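Retinoic acid receptor (Platynereis dumerilii, PDB 6EU9) binds all-trans retinoic acid in its ligand-binding domain and probably acts as a ligand-responsive transcription factor, perhaps as a low-affinity sensor in neuronal differentiation like the ancestral receptor. Local coordinates at residues T72-N77 with E171-P176. Numbering follows the deposited sequence.
Sequences TQLSTN and EQKQEP
Lys-173 reaches from helix 167-188 to the turn before helix 76-97, and its aliphatic chain meets Leu-74 and Gln-73 there. Its chain is extended through CG, CD and CE and bends only at the last torsion. Leu-74 points back at the helix, so the two chains run antiparallel, each pointing past the other, the branch atom CD2 of Leu-74 lying 3.4 Å from CD of Lys-173. Gln-73 lies differently, its chain roughly perpendicular to that of the lysine. Its CB is 3.8 Å from CE of Lys-173, and the bend at chi2 (-132°) brings the amide round to the same methylene, with OE1 of Gln-73 also 3.8 Å from that CE. The ammonium remains farther off: NZ of Lys-173 and OE1 of Gln-73 are 4.0 Å apart, and no hydrogen bond joins the segments. In the helical sandwich of nuclear receptor ligand-binding domains, this small contact of 124 Å² ties the connection between helices 47-66 and 76-97 to helix 167-188. The backbones stay well apart, with CA of Leu-74 and CA of Lys-173 separated by 9.3 Å, and the side chains span the interval. An alanine in place of Lys-173 would take away the methylenes between the segments, which would probably open a gap beside Leu-74 CD2 and allow the Gln-73 side chain to turn more freely. CD of Lys-173 lies against the buried Leu-74, while its CE and NZ lie beside the exposed Gln-73. Farther along residues 72-77, Ser-75 OG and Asn-77 ND2 both hydrogen-bond to the carboxylate of Glu-165, and Thr-76 OG1 to Asp-63 of the second subunit.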
loop_
_atom_site.group_PDB
_atom_site.type_symbol
_atom_site.label_atom_id
_atom_site.label_comp_id
_atom_site.label_asym_id
_atom_site.label_seq_id
_atom_site.Cartn_x
_atom_site.Cartn_y
_atom_site.Cartn_z
ATOM N N THR A 72 7.325 -1.766 -5.750
ATOM C CA THR A 72 6.117 -2.143 -6.465
ATOM C C THR A 72 5.822 -3.634 -6.477
ATOM O O THR A 72 4.667 -4.013 -6.519
ATOM C CB THR A 72 6.198 -1.568 -7.898
ATOM O OG1 THR A 72 7.577 -1.589 -8.408
ATOM C CG2 THR A 72 5.693 -0.101 -7.822
ATOM N N GLN A 73 6.835 -4.447 -6.410
ATOM C CA GLN A 73 6.663 -5.919 -6.361
ATOM C C GLN A 73 5.898 -6.412 -5.164
ATOM O O GLN A 73 5.268 -7.432 -5.275
ATOM C CB GLN A 73 7.965 -6.691 -6.337
ATOM C CG GLN A 73 9.012 -6.186 -7.285
ATOM C CD GLN A 73 9.622 -7.274 -8.067
ATOM O OE1 GLN A 73 9.423 -8.479 -7.825
ATOM N NE2 GLN A 73 10.356 -6.868 -9.065
ATOM N N LEU A 74 5.933 -5.711 -4.031
ATOM C CA LEU A 74 5.466 -6.313 -2.766
ATOM C C LEU A 74 4.011 -6.027 -2.641
ATOM O O LEU A 74 3.495 -5.206 -3.411
ATOM C CB LEU A 74 6.195 -5.687 -1.583
ATOM C CG LEU A 74 7.652 -5.353 -1.775
ATOM C CD1 LEU A 74 7.776 -3.911 -1.322
ATOM C CD2 LEU A 74 8.522 -6.354 -1.083
ATOM N N SER A 75 3.362 -6.586 -1.609
ATOM C CA SER A 75 1.943 -6.391 -1.348
ATOM C C SER A 75 1.633 -4.916 -1.328
ATOM O O SER A 75 2.481 -4.068 -0.971
ATOM C CB SER A 75 1.524 -6.908 0.020
ATOM O OG SER A 75 2.435 -7.787 0.530
ATOM N N THR A 76 0.392 -4.564 -1.726
ATOM C CA THR A 76 -0.125 -3.221 -1.532
ATOM C C THR A 76 -0.029 -2.839 -0.041
ATOM O O THR A 76 0.292 -1.700 0.255
ATOM C CB THR A 76 -1.519 -3.140 -2.098
ATOM O OG1 THR A 76 -1.352 -3.055 -3.521
ATOM C CG2 THR A 76 -2.289 -1.923 -1.646
ATOM N N ASN A 77 -0.271 -3.813 0.837
ATOM C CA ASN A 77 -0.285 -3.585 2.250
ATOM C C ASN A 77 1.096 -3.173 2.777
ATOM O O ASN A 77 1.237 -2.171 3.521
ATOM C CB ASN A 77 -0.746 -4.817 2.999
ATOM C CG ASN A 77 -2.048 -4.607 3.674
ATOM O OD1 ASN A 77 -2.348 -3.502 4.098
ATOM N ND2 ASN A 77 -2.828 -5.641 3.804
ATOM N N GLU A 171 13.161 -7.925 3.339
ATOM C CA GLU A 171 14.570 -8.060 3.654
ATOM C C GLU A 171 15.436 -8.499 2.493
ATOM O O GLU A 171 16.550 -8.014 2.344
ATOM C CB GLU A 171 14.773 -9.005 4.840
ATOM C CG GLU A 171 15.753 -8.485 5.839
ATOM C CD GLU A 171 16.674 -9.576 6.288
ATOM O OE1 GLU A 171 16.126 -10.537 6.878
ATOM O OE2 GLU A 171 17.876 -9.457 5.915
ATOM N N GLN A 172 14.893 -9.418 1.698
ATOM C CA GLN A 172 15.622 -9.999 0.544
ATOM C C GLN A 172 15.697 -8.959 -0.507
ATOM O O GLN A 172 16.751 -8.772 -1.132
ATOM C CB GLN A 172 14.860 -11.219 0.027
ATOM C CG GLN A 172 14.973 -12.376 1.018
ATOM C CD GLN A 172 14.276 -13.651 0.595
ATOM O OE1 GLN A 172 13.818 -13.816 -0.569
ATOM N NE2 GLN A 172 14.225 -14.600 1.530
ATOM N N LYS A 173 14.597 -8.273 -0.737
ATOM C CA LYS A 173 14.615 -7.120 -1.635
ATOM C C LYS A 173 15.556 -6.002 -1.253
ATOM O O LYS A 173 16.087 -5.338 -2.078
ATOM C CB LYS A 173 13.217 -6.677 -1.958
ATOM C CG LYS A 173 12.578 -7.710 -2.856
ATOM C CD LYS A 173 11.084 -7.492 -3.084
ATOM C CE LYS A 173 10.494 -8.452 -4.141
ATOM N NZ LYS A 173 11.435 -9.534 -4.580
ATOM N N GLN A 174 15.836 -5.840 0.003
ATOM C CA GLN A 174 16.777 -4.824 0.532
ATOM C C GLN A 174 18.206 -5.174 0.193
ATOM O O GLN A 174 18.965 -4.300 -0.222
ATOM C CB GLN A 174 16.625 -4.731 2.033
ATOM C CG GLN A 174 16.537 -3.338 2.522
ATOM C CD GLN A 174 17.021 -3.158 3.994
ATOM O OE1 GLN A 174 17.471 -4.109 4.661
ATOM N NE2 GLN A 174 16.947 -1.917 4.484
ATOM N N GLU A 175 18.567 -6.424 0.338
ATOM C CA GLU A 175 20.027 -6.827 0.302
ATOM C C GLU A 175 20.835 -6.405 -0.945
ATOM O O GLU A 175 21.957 -5.972 -0.807
ATOM C CB GLU A 175 20.211 -8.335 0.538
ATOM C CG GLU A 175 19.490 -8.805 1.764
ATOM C CD GLU A 175 19.864 -10.223 2.102
ATOM O OE1 GLU A 175 19.617 -11.051 1.191
ATOM O OE2 GLU A 175 20.414 -10.486 3.215
ATOM N N PRO A 176 20.286 -6.567 -2.171
ATOM C CA PRO A 176 21.084 -6.073 -3.304
ATOM C C PRO A 176 21.357 -4.569 -3.238
ATOM O O PRO A 176 22.419 -4.175 -3.644
ATOM C CB PRO A 176 20.202 -6.415 -4.564
ATOM C CG PRO A 176 18.833 -6.645 -3.995
ATOM C CD PRO A 176 19.042 -7.249 -2.653
#